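Local atomic coordinates of DegV domain-containing protein Cgl2349/cg2579 (Corynebacterium glutamicum, PDB entry 3EGL), a protein that binds long-chain fatty acids such as palmitate and may play a role in lipid transport or fatty acid metabolism. Residues Leu50-Ala55 with Ala85-Phe89; Ser12-Leu16 with Leu102-Gly107; Arg202-Pro207 with Phe262-Ala266; Val6-Asp11 with Gly65-Ile71. All blocks are in the same frame, centred on the assembly; numbering follows the deposited sequence.

Contact 1 (Leu50-Ala55 with Ala85-Phe89); sequences LAASYA and AAAVF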
loop_
_atom_site.group_PDB
_atom_site.type_symbol
_atom_site.label_atom_id
_atom_site.label_comp_id
_atom_site.label_asym_id
_atom_site.label_seq_id
_atom_site.Cartn_x
_atom_site.Cartn_y
_atom_site.Cartn_z
ATOM N N LEU A 50 12.731 1.145 13.818
ATOM C CA LEU A 50 12.867 0.016 12.920
ATOM C C LEU A 50 13.952 -0.955 13.401
ATOM O O LEU A 50 13.766 -2.180 13.318
ATOM C CB LEU A 50 13.085 0.469 11.472
ATOM C CG LEU A 50 11.817 1.055 10.831
ATOM C CD1 LEU A 50 12.140 1.814 9.552
ATOM C CD2 LEU A 50 10.814 -0.092 10.552
ATOM N N ALA A 51 15.055 -0.425 13.944
ATOM C CA ALA A 51 16.092 -1.292 14.483
ATOM C C ALA A 51 15.470 -2.217 15.541
ATOM O O ALA A 51 15.710 -3.426 15.527
ATOM C CB ALA A 51 17.248 -0.510 15.075
ATOM N N ALA A 52 14.648 -1.641 16.421
ATOM C CA ALA A 52 13.998 -2.389 17.491
ATOM C C ALA A 52 13.034 -3.397 16.909
ATOM O O ALA A 52 13.017 -4.568 17.290
ATOM C CB ALA A 52 13.266 -1.445 18.445
ATOM N N SER A 53 12.264 -2.958 15.945
ATOM C CA SER A 53 11.251 -3.784 15.415
ATOM C C SER A 53 11.862 -5.005 14.659
ATOM O O SER A 53 11.402 -6.154 14.814
ATOM C CB SER A 53 10.448 -2.921 14.488
ATOM O OG SER A 53 9.346 -3.643 14.085
ATOM N N TYR A 54 12.924 -4.748 13.893
ATOM C CA TYR A 54 13.599 -5.790 13.103
ATOM C C TYR A 54 14.351 -6.778 14.009
ATOM O O TYR A 54 14.375 -7.989 13.740
ATOM C CB TYR A 54 14.604 -5.159 12.108
ATOM C CG TYR A 54 13.996 -4.262 11.016
ATOM C CD1 TYR A 54 12.634 -4.302 10.732
ATOM C CD2 TYR A 54 14.821 -3.424 10.235
ATOM C CE1 TYR A 54 12.076 -3.505 9.728
ATOM C CE2 TYR A 54 14.309 -2.640 9.213
ATOM C CZ TYR A 54 12.934 -2.683 8.969
ATOM O OH TYR A 54 12.399 -1.899 8.006
ATOM N N ALA A 55 14.995 -6.255 15.056
ATOM C CA ALA A 55 15.781 -7.100 15.937
ATOM C C ALA A 55 14.812 -8.027 16.618
ATOM O O ALA A 55 15.103 -9.197 16.812
ATOM C CB ALA A 55 16.521 -6.280 16.973
ATOM N N ALA A 85 18.313 1.166 9.447
ATOM C CA ALA A 85 18.163 0.115 10.497
ATOM C C ALA A 85 18.664 -1.257 10.022
ATOM O O ALA A 85 19.305 -1.993 10.782
ATOM C CB ALA A 85 16.716 0.007 11.014
ATOM N N ALA A 86 18.357 -1.604 8.768
ATOM C CA ALA A 86 18.798 -2.883 8.216
ATOM C C ALA A 86 20.345 -3.025 8.226
ATOM O O ALA A 86 20.859 -4.111 8.450
ATOM C CB ALA A 86 18.238 -3.104 6.841
ATOM N N ALA A 87 21.077 -1.930 8.050
ATOM C CA ALA A 87 22.523 -2.000 7.971
ATOM C C ALA A 87 23.120 -2.258 9.353
ATOM O O ALA A 87 24.337 -2.357 9.514
ATOM C CB ALA A 87 23.073 -0.722 7.373
ATOM N N VAL A 88 22.278 -2.331 10.367
ATOM C CA VAL A 88 22.794 -2.526 11.702
ATOM C C VAL A 88 22.950 -4.054 11.975
ATOM O O VAL A 88 23.643 -4.454 12.891
ATOM C CB VAL A 88 21.897 -1.764 12.742
ATOM C CG1 VAL A 88 21.062 -2.710 13.559
ATOM C CG2 VAL A 88 22.731 -1.021 13.678
ATOM N N PHE A 89 22.335 -4.896 11.154
ATOM C CA PHE A 89 22.405 -6.346 11.341
ATOM C C PHE A 89 23.438 -6.940 10.395
ATOM O O PHE A 89 23.921 -6.269 9.523
ATOM C CB PHE A 89 21.012 -6.970 11.177
ATOM C CG PHE A 89 20.003 -6.359 12.084
ATOM C CD1 PHE A 89 19.917 -6.760 13.423
ATOM C CD2 PHE A 89 19.205 -5.298 11.646
ATOM C CE1 PHE A 89 18.994 -6.118 14.335
ATOM C CE2 PHE A 89 18.280 -4.639 12.539
ATOM C CZ PHE A 89 18.175 -5.051 13.879
#
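This is an apolar helix-to-helix contact on one face of the five-stranded sheet in the N-terminal part of the DegV fold. Helix 47-60 packs beside the last turn of helix 78-86 and the type I turn, Ala-86 to Phe-89, that leads the chain off toward strand 94-97. No hydrogen bond crosses between the segments, so the fit rests on shape. Alanine suits the closest point, because a small methyl lets the two backbones come together: the CA atoms of Ala-51 and Ala-85 are 4.7 Å apart, and Ala-85 CB reaches Ala-51 N at 3.4 Å and Leu-50 CB at 3.7 Å. Farther along, the paths diverge and larger side chains fill the gap. The Tyr-54 ring lies against Ala-85, with CD2 4.0 Å from Ala-85 CB, and both Tyr-54 and Ala-86 also touch Val-94 of the sheet. The hydroxyl of Tyr-54 would be costly to bury alone, but it hydrogen-bonds His-70. Phe-89, at the end of the turn, reaches back to helix 47-60: its CE2 lies 3.7 Å from Tyr-54 CB, its ring edge meets the carbonyl of Ala-51 with CZ 3.4 Å from O, and its CE1 sits 3.6 Å from Ala-55 CB.

Contact 2 (Ser12-Leu16 with Leu102-Gly107); sequences SSACL and LGMAVG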
loop_
_atom_site.group_PDB
_atom_site.type_symbol
_atom_site.label_atom_id
_atom_site.label_comp_id
_atom_site.label_asym_id
_atom_site.label_seq_id
_atom_site.Cartn_x
_atom_site.Cartn_y
_atom_site.Cartn_z
ATOM N N SER A 12 1.738 0.205 8.787
ATOM C CA SER A 12 0.278 0.285 8.774
ATOM C C SER A 12 -0.253 0.759 7.406
ATOM O O SER A 12 -1.375 0.428 7.038
ATOM C CB SER A 12 -0.230 1.193 9.900
ATOM O OG SER A 12 0.242 2.497 9.611
ATOM N N SER A 13 0.558 1.517 6.664
ATOM C CA SER A 13 0.146 1.947 5.332
ATOM C C SER A 13 -0.182 0.794 4.365
ATOM O O SER A 13 -0.868 1.035 3.361
ATOM C CB SER A 13 1.158 2.892 4.664
ATOM O OG SER A 13 2.323 2.188 4.299
ATOM N N ALA A 14 0.294 -0.429 4.629
ATOM C CA ALA A 14 -0.103 -1.544 3.761
ATOM C C ALA A 14 -1.619 -1.836 3.803
ATOM O O ALA A 14 -2.119 -2.553 2.936
ATOM C CB ALA A 14 0.705 -2.845 4.067
ATOM N N CYS A 15 -2.305 -1.362 4.849
ATOM C CA CYS A 15 -3.748 -1.583 5.043
ATOM C C CYS A 15 -4.227 -3.024 5.274
ATOM O O CYS A 15 -5.399 -3.325 5.005
ATOM C CB CYS A 15 -4.570 -0.983 3.887
ATOM S SG CYS A 15 -4.308 0.792 3.702
ATOM N N LEU A 16 -3.365 -3.910 5.749
ATOM C CA LEU A 16 -3.824 -5.264 5.934
ATOM C C LEU A 16 -4.853 -5.243 7.034
ATOM O O LEU A 16 -4.658 -4.583 8.046
ATOM C CB LEU A 16 -2.701 -6.203 6.337
ATOM C CG LEU A 16 -1.709 -6.564 5.244
ATOM C CD1 LEU A 16 -0.529 -7.248 5.937
ATOM C CD2 LEU A 16 -2.341 -7.468 4.188
ATOM N N LEU A 102 2.161 1.791 -1.981
ATOM C CA LEU A 102 1.581 1.860 -0.661
ATOM C C LEU A 102 0.256 1.110 -0.703
ATOM O O LEU A 102 -0.267 0.798 -1.799
ATOM C CB LEU A 102 1.352 3.329 -0.267
ATOM C CG LEU A 102 0.188 4.074 -0.944
ATOM C CD1 LEU A 102 0.077 5.472 -0.367
ATOM C CD2 LEU A 102 0.312 4.114 -2.469
ATOM N N GLY A 103 -0.298 0.824 0.472
ATOM C CA GLY A 103 -1.606 0.210 0.534
ATOM C C GLY A 103 -1.551 -1.256 0.194
ATOM O O GLY A 103 -0.484 -1.890 0.272
HETATM N N MSE A 104 -2.697 -1.811 -0.179
HETATM C CA MSE A 104 -2.763 -3.241 -0.438
HETATM C C MSE A 104 -1.964 -3.804 -1.650
HETATM O O MSE A 104 -1.775 -5.028 -1.747
HETATM C CB MSE A 104 -4.219 -3.687 -0.479
HETATM C CG MSE A 104 -4.879 -3.804 0.878
HETATM SE SE MSE A 104 -4.083 -5.276 1.916
HETATM C CE MSE A 104 -4.469 -6.708 0.638
ATOM N N ALA A 105 -1.438 -2.976 -2.555
ATOM C CA ALA A 105 -0.438 -3.555 -3.471
ATOM C C ALA A 105 0.764 -4.112 -2.616
ATOM O O ALA A 105 1.242 -5.259 -2.804
ATOM C CB ALA A 105 0.010 -2.552 -4.523
ATOM N N VAL A 106 1.201 -3.324 -1.643
ATOM C CA VAL A 106 2.188 -3.787 -0.680
ATOM C C VAL A 106 1.672 -4.892 0.241
ATOM O O VAL A 106 2.341 -5.932 0.383
ATOM C CB VAL A 106 2.728 -2.620 0.141
ATOM C CG1 VAL A 106 3.783 -3.095 1.133
ATOM C CG2 VAL A 106 3.305 -1.559 -0.840
ATOM N N GLY A 107 0.506 -4.690 0.875
ATOM C CA GLY A 107 -0.131 -5.768 1.629
ATOM C C GLY A 107 -0.194 -7.054 0.820
ATOM O O GLY A 107 0.138 -8.120 1.325
HETATM O O HOH W 1 2.318 0.381 2.333
#
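Leu-102 opens the segment just before helix 104-116, its side chain about 4 Å from the bound palmitate and in touch with Thr-139. At the N-cap, the single N-H of Gly-103 is shared between Ser-13 O (3.0 Å, a weak bond at 121°) and water 1 (3.2 Å), which donates to Ser-13 OG (2.7 Å); that hydroxyl also hydrogen-bonds Asp-11 OD1. A positive phi of 76° suits glycine. The loop it meets follows strand 7-11 at the C-terminal ends of the parallel strands of the mixed five-stranded sheet, the usual ligand site in alpha/beta folds, and the Ser-13 side chain is about 7 Å from that of palmitate-binding Ser-76. Met-104, a selenomethionine, runs along Cys-15 and Leu-16, SE 3.6 Å from Leu-16 CD2 and CG 4.1 Å from Cys-15 CB, and also touches Met-239 and Val-241 of strand 237-242. Val-106 CG1 meets Ala-14 CB at 4.3 Å. At Gly-107 a CB would clash with Ala-14 O and Met-104 SE; without one, CA comes within 3.8 Å of Leu-16 CD2.

Contact 3 (Arg202-Pro207 with Phe262-Ala266); sequences RADGEP and FANQA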
loop_
_atom_site.group_PDB
_atom_site.type_symbol
_atom_site.label_atom_id
_atom_site.label_comp_id
_atom_site.label_asym_id
_atom_site.label_seq_id
_atom_site.Cartn_x
_atom_site.Cartn_y
_atom_site.Cartn_z
ATOM N N ARG A 202 -6.595 -2.609 -18.134
ATOM C CA ARG A 202 -5.357 -3.108 -17.568
ATOM C C ARG A 202 -5.388 -4.597 -17.271
ATOM O O ARG A 202 -4.343 -5.260 -17.315
ATOM C CB ARG A 202 -5.036 -2.334 -16.292
ATOM C CG ARG A 202 -3.792 -2.762 -15.516
ATOM C CD ARG A 202 -2.480 -2.492 -16.260
ATOM N NE ARG A 202 -1.344 -2.950 -15.474
ATOM C CZ ARG A 202 -0.916 -4.213 -15.413
ATOM N NH1 ARG A 202 -1.530 -5.154 -16.097
ATOM N NH2 ARG A 202 0.133 -4.537 -14.660
ATOM N N ALA A 203 -6.583 -5.103 -16.946
ATOM C CA ALA A 203 -6.839 -6.524 -16.751
ATOM C C ALA A 203 -6.507 -7.338 -18.014
ATOM O O ALA A 203 -5.954 -8.438 -17.936
ATOM C CB ALA A 203 -8.294 -6.718 -16.389
ATOM N N ASP A 204 -6.895 -6.782 -19.167
ATOM C CA ASP A 204 -6.622 -7.352 -20.482
ATOM C C ASP A 204 -7.196 -8.791 -20.608
ATOM O O ASP A 204 -6.504 -9.736 -21.034
ATOM C CB ASP A 204 -5.109 -7.276 -20.772
ATOM C CG ASP A 204 -4.780 -7.508 -22.231
ATOM O OD1 ASP A 204 -5.411 -6.858 -23.106
ATOM O OD2 ASP A 204 -3.891 -8.349 -22.507
ATOM N N GLY A 205 -8.456 -8.944 -20.181
ATOM C CA GLY A 205 -9.163 -10.218 -20.253
ATOM C C GLY A 205 -8.776 -11.269 -19.231
ATOM O O GLY A 205 -9.284 -12.390 -19.269
ATOM N N GLU A 206 -7.890 -10.926 -18.309
ATOM C CA GLU A 206 -7.459 -11.879 -17.289
ATOM C C GLU A 206 -7.998 -11.481 -15.922
ATOM O O GLU A 206 -8.078 -10.306 -15.635
ATOM C CB GLU A 206 -5.945 -11.923 -17.226
ATOM C CG GLU A 206 -5.325 -12.106 -18.559
ATOM C CD GLU A 206 -4.936 -13.527 -18.795
ATOM O OE1 GLU A 206 -5.830 -14.391 -18.941
ATOM O OE2 GLU A 206 -3.715 -13.773 -18.822
ATOM N N PRO A 207 -8.375 -12.478 -15.089
ATOM C CA PRO A 207 -8.814 -12.274 -13.707
ATOM C C PRO A 207 -7.807 -11.458 -12.914
ATOM O O PRO A 207 -6.615 -11.563 -13.120
ATOM C CB PRO A 207 -8.866 -13.696 -13.145
ATOM C CG PRO A 207 -8.104 -14.550 -14.160
ATOM C CD PRO A 207 -8.422 -13.907 -15.450
ATOM N N PHE A 262 -2.400 -7.866 -11.160
ATOM C CA PHE A 262 -2.831 -8.345 -12.475
ATOM C C PHE A 262 -2.020 -9.550 -12.919
ATOM O O PHE A 262 -1.036 -9.908 -12.280
ATOM C CB PHE A 262 -2.738 -7.232 -13.518
ATOM C CG PHE A 262 -3.652 -6.056 -13.238
ATOM C CD1 PHE A 262 -4.946 -6.015 -13.770
ATOM C CD2 PHE A 262 -3.225 -4.995 -12.441
ATOM C CE1 PHE A 262 -5.814 -4.929 -13.510
ATOM C CE2 PHE A 262 -4.072 -3.894 -12.172
ATOM C CZ PHE A 262 -5.384 -3.859 -12.716
ATOM N N ALA A 263 -2.459 -10.174 -14.014
ATOM C CA ALA A 263 -1.772 -11.322 -14.618
ATOM C C ALA A 263 -0.389 -10.929 -15.106
ATOM O O ALA A 263 0.565 -11.657 -14.891
ATOM C CB ALA A 263 -2.596 -11.916 -15.775
ATOM N N ASN A 264 -0.294 -9.776 -15.759
ATOM C CA ASN A 264 0.957 -9.326 -16.371
ATOM C C ASN A 264 1.463 -7.948 -15.984
ATOM O O ASN A 264 0.783 -7.136 -15.315
ATOM C CB ASN A 264 0.824 -9.294 -17.885
ATOM C CG ASN A 264 0.459 -10.601 -18.459
ATOM O OD1 ASN A 264 -0.633 -10.750 -19.013
ATOM N ND2 ASN A 264 1.365 -11.566 -18.366
ATOM N N GLN A 265 2.657 -7.677 -16.485
ATOM C CA GLN A 265 3.239 -6.361 -16.370
ATOM C C GLN A 265 2.481 -5.311 -17.156
ATOM O O GLN A 265 1.665 -5.620 -18.038
ATOM C CB GLN A 265 4.745 -6.373 -16.636
ATOM C CG GLN A 265 5.491 -6.815 -15.370
ATOM C CD GLN A 265 6.859 -7.439 -15.651
ATOM O OE1 GLN A 265 7.720 -6.804 -16.274
ATOM N NE2 GLN A 265 7.069 -8.685 -15.186
ATOM N N ALA A 266 2.783 -4.071 -16.783
ATOM C CA ALA A 266 1.997 -2.877 -17.079
ATOM C C ALA A 266 1.561 -2.682 -18.546
ATOM O O ALA A 266 2.206 -3.184 -19.478
ATOM C CB ALA A 266 2.740 -1.625 -16.517
HETATM O O HOH W 2 -2.985 -7.958 -16.923
HETATM O O HOH W 3 -5.212 -9.491 -14.949
#
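Arg-202, near the end of helix 196-203, joins that helix to the chain leaving strand 255-261, beside the six-stranded sheet and away from the annotated fatty acid site. Its guanidinium is well supplied with acceptors: NH2 donates to Asn-264 O at 2.8 Å, NH1 makes a weak bond to the same Asn-264 O at 3.1 Å, and NE forms a salt bridge with Glu-138. The flat group also stacks on Phe-262, centres 4.4 Å apart and planes at 23°, while Arg-202 CG sits over the same ring in a CH-pi contact, 3.4 Å from its centroid. A long arginine can do both.

Beyond Arg-202 the chain reverses in a type I' turn, closed by Glu-206 N to Ala-203 O at 3.2 Å; Asp-204 and Gly-205 both have positive phi, which glycine takes most easily. Two waters bridge backbone groups of the segments, while the Phe-262 backbone pairs with Arg-136. Water 2 lies within donating distance of Arg-202 O (3.0 Å) and accepts a weak bond from Asn-264 N (3.4 Å). Water 3 accepts from Ala-263 N (3.0 Å) and lies within donating distance of Ala-203 O (3.3 Å) and Pro-207 O (3.1 Å). Apolar packing adds Ala-203 CB to Phe-262 CE1 (4.2 Å) and Glu-206 CB to Ala-263 CB (3.6 Å). The polar part of this partly exposed contact is thus carried by Arg-202 and by water.

Contact 4 (Val6-Asp11 with Gly65-Ile71); sequences VRVIVD and GVLALHI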
loop_
_atom_site.group_PDB
_atom_site.type_symbol
_atom_site.label_atom_id
_atom_site.label_comp_id
_atom_site.label_asym_id
_atom_site.label_seq_id
_atom_site.Cartn_x
_atom_site.Cartn_y
_atom_site.Cartn_z
ATOM N N VAL A 6 11.094 -17.440 7.313
ATOM C CA VAL A 6 11.348 -16.030 7.134
ATOM C C VAL A 6 10.174 -15.218 7.697
ATOM O O VAL A 6 9.012 -15.625 7.592
ATOM C CB VAL A 6 11.525 -15.716 5.641
ATOM C CG1 VAL A 6 11.269 -14.239 5.367
ATOM C CG2 VAL A 6 12.898 -16.236 5.156
ATOM N N ARG A 7 10.480 -14.083 8.312
ATOM C CA ARG A 7 9.445 -13.299 8.946
ATOM C C ARG A 7 9.164 -12.050 8.131
ATOM O O ARG A 7 10.105 -11.393 7.679
ATOM C CB ARG A 7 9.841 -12.918 10.374
ATOM C CG ARG A 7 10.073 -14.097 11.324
ATOM C CD ARG A 7 9.562 -13.699 12.680
ATOM N NE ARG A 7 8.409 -14.497 12.961
ATOM C CZ ARG A 7 7.204 -14.080 13.303
ATOM N NH1 ARG A 7 6.914 -12.812 13.463
ATOM N NH2 ARG A 7 6.284 -14.995 13.492
ATOM N N VAL A 8 7.880 -11.727 7.966
ATOM C CA VAL A 8 7.474 -10.586 7.149
ATOM C C VAL A 8 6.938 -9.430 7.992
ATOM O O VAL A 8 6.156 -9.626 8.926
ATOM C CB VAL A 8 6.432 -11.010 6.101
ATOM C CG1 VAL A 8 5.966 -9.802 5.238
ATOM C CG2 VAL A 8 7.012 -12.129 5.211
ATOM N N ILE A 9 7.395 -8.226 7.662
ATOM C CA ILE A 9 7.037 -7.008 8.390
ATOM C C ILE A 9 6.616 -5.964 7.390
ATOM O O ILE A 9 7.299 -5.760 6.379
ATOM C CB ILE A 9 8.238 -6.416 9.180
ATOM C CG1 ILE A 9 8.880 -7.489 10.069
ATOM C CG2 ILE A 9 7.793 -5.237 10.069
ATOM C CD1 ILE A 9 9.999 -6.927 11.059
ATOM N N VAL A 10 5.500 -5.301 7.689
ATOM C CA VAL A 10 5.034 -4.141 6.923
ATOM C C VAL A 10 4.734 -3.033 7.927
ATOM O O VAL A 10 4.792 -3.243 9.127
ATOM C CB VAL A 10 3.705 -4.408 6.087
ATOM C CG1 VAL A 10 3.878 -5.529 5.131
ATOM C CG2 VAL A 10 2.522 -4.710 7.002
ATOM N N ASP A 11 4.391 -1.858 7.413
ATOM C CA ASP A 11 3.913 -0.797 8.261
ATOM C C ASP A 11 2.387 -0.699 8.050
ATOM O O ASP A 11 1.814 -1.467 7.238
ATOM C CB ASP A 11 4.686 0.501 8.015
ATOM C CG ASP A 11 4.555 1.027 6.570
ATOM O OD1 ASP A 11 3.424 1.449 6.221
ATOM O OD2 ASP A 11 5.578 1.062 5.804
ATOM N N GLY A 65 15.808 -14.646 8.890
ATOM C CA GLY A 65 15.632 -13.607 7.925
ATOM C C GLY A 65 14.361 -12.828 8.109
ATOM O O GLY A 65 13.325 -13.372 8.533
ATOM N N VAL A 66 14.460 -11.546 7.789
ATOM C CA VAL A 66 13.322 -10.638 7.828
ATOM C C VAL A 66 13.172 -9.921 6.482
ATOM O O VAL A 66 14.118 -9.326 5.967
ATOM C CB VAL A 66 13.434 -9.630 8.990
ATOM C CG1 VAL A 66 12.433 -8.532 8.857
ATOM C CG2 VAL A 66 13.242 -10.347 10.307
ATOM N N LEU A 67 11.975 -10.013 5.930
ATOM C CA LEU A 67 11.583 -9.230 4.789
ATOM C C LEU A 67 10.692 -8.056 5.217
ATOM O O LEU A 67 9.635 -8.224 5.848
ATOM C CB LEU A 67 10.842 -10.133 3.778
ATOM C CG LEU A 67 10.607 -9.541 2.406
ATOM C CD1 LEU A 67 11.943 -9.337 1.657
ATOM C CD2 LEU A 67 9.576 -10.374 1.566
ATOM N N ALA A 68 11.122 -6.858 4.870
ATOM C CA ALA A 68 10.429 -5.644 5.306
ATOM C C ALA A 68 9.867 -4.918 4.090
ATOM O O ALA A 68 10.604 -4.633 3.110
ATOM C CB ALA A 68 11.404 -4.719 6.092
ATOM N N LEU A 69 8.573 -4.630 4.143
ATOM C CA LEU A 69 7.897 -3.951 3.041
ATOM C C LEU A 69 7.162 -2.706 3.531
ATOM O O LEU A 69 6.175 -2.812 4.230
ATOM C CB LEU A 69 6.881 -4.875 2.398
ATOM C CG LEU A 69 7.346 -6.189 1.795
ATOM C CD1 LEU A 69 7.021 -7.261 2.768
ATOM C CD2 LEU A 69 6.631 -6.424 0.479
ATOM N N HIS A 70 7.683 -1.544 3.152
ATOM C CA HIS A 70 7.281 -0.244 3.645
ATOM C C HIS A 70 6.783 0.618 2.509
ATOM O O HIS A 70 7.181 0.430 1.353
ATOM C CB HIS A 70 8.482 0.436 4.300
ATOM C CG HIS A 70 8.915 -0.251 5.560
ATOM N ND1 HIS A 70 8.054 -0.449 6.623
ATOM C CD2 HIS A 70 10.098 -0.808 5.922
ATOM C CE1 HIS A 70 8.693 -1.093 7.587
ATOM N NE2 HIS A 70 9.933 -1.325 7.187
ATOM N N ILE A 71 5.892 1.546 2.857
ATOM C CA ILE A 71 5.524 2.671 2.029
ATOM C C ILE A 71 6.696 3.245 1.169
ATOM O O ILE A 71 7.876 3.359 1.621
ATOM C CB ILE A 71 4.853 3.781 2.903
ATOM C CG1 ILE A 71 4.370 4.979 2.056
ATOM C CG2 ILE A 71 5.764 4.202 4.031
ATOM C CD1 ILE A 71 3.265 5.750 2.716
HETATM O O HOH W 4 3.894 -1.280 4.408
#
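Two parallel strands, 7-11 and 66-69, form the heart of the five-stranded alpha/beta sheet of the DegV fold and lead toward the palmitate site at their C-terminal ends. The axes of these short segments approach to 4.7 Å, their directions 20° apart, and four backbone bonds zip them together: Arg-7 N to Gly-65 O (2.9 Å), Leu-67 N to Arg-7 O (2.9 Å), Ile-9 N to Leu-67 O (2.9 Å) and Leu-69 N to Ile-9 O (2.8 Å). Gly-65 has phi 125°, where a CB would jam against the preceding carbonyl O. Apolar residues suit a sheet buried on both sides: Val-10, Leu-67 and Leu-69 face helix 104-116, with Val-8 CG1 3.7 Å from Leu-69 CD1, while Ile-9 and Ala-68 face Tyr-54, whose OH hydrogen-bonds His-70 NE2. Past Leu-69, water 4 accepts from Asp-11 N (3.1 Å) and donates to Leu-69 O (2.8 Å). Ile-71 touches the palmitate. Asp-11 OD1 bonds Ser-13; its OD2 accepts from His-70 ND1 and from Ile-71 N, each at 3.0 Å.

In the fold
Contacts 1, 2 and 4 belong to the domain built on the five-stranded sheet; contact 3 lies beyond them, beside the six-stranded sheet, its centre about 36 Å from that of contact 1. Along the chain, contact 1 is nested inside the loop closed by contact 2, contact 4 crosses both, and contact 3 follows in series. Contact 4 is the hub: Tyr-54 of contact 1 hydrogen-bonds His-70 on one face of the sheet, while Val-106 of contact 2 packs on Leu-69 on the other. Contact 2, about 12 Å from contact 4 between centres, also reaches the second sheet through Leu-102 and Met-104. Contacts 2 and 4 thus converge beside the palmitate, whereas 1 and 3 lie outward on opposite sides of the centre.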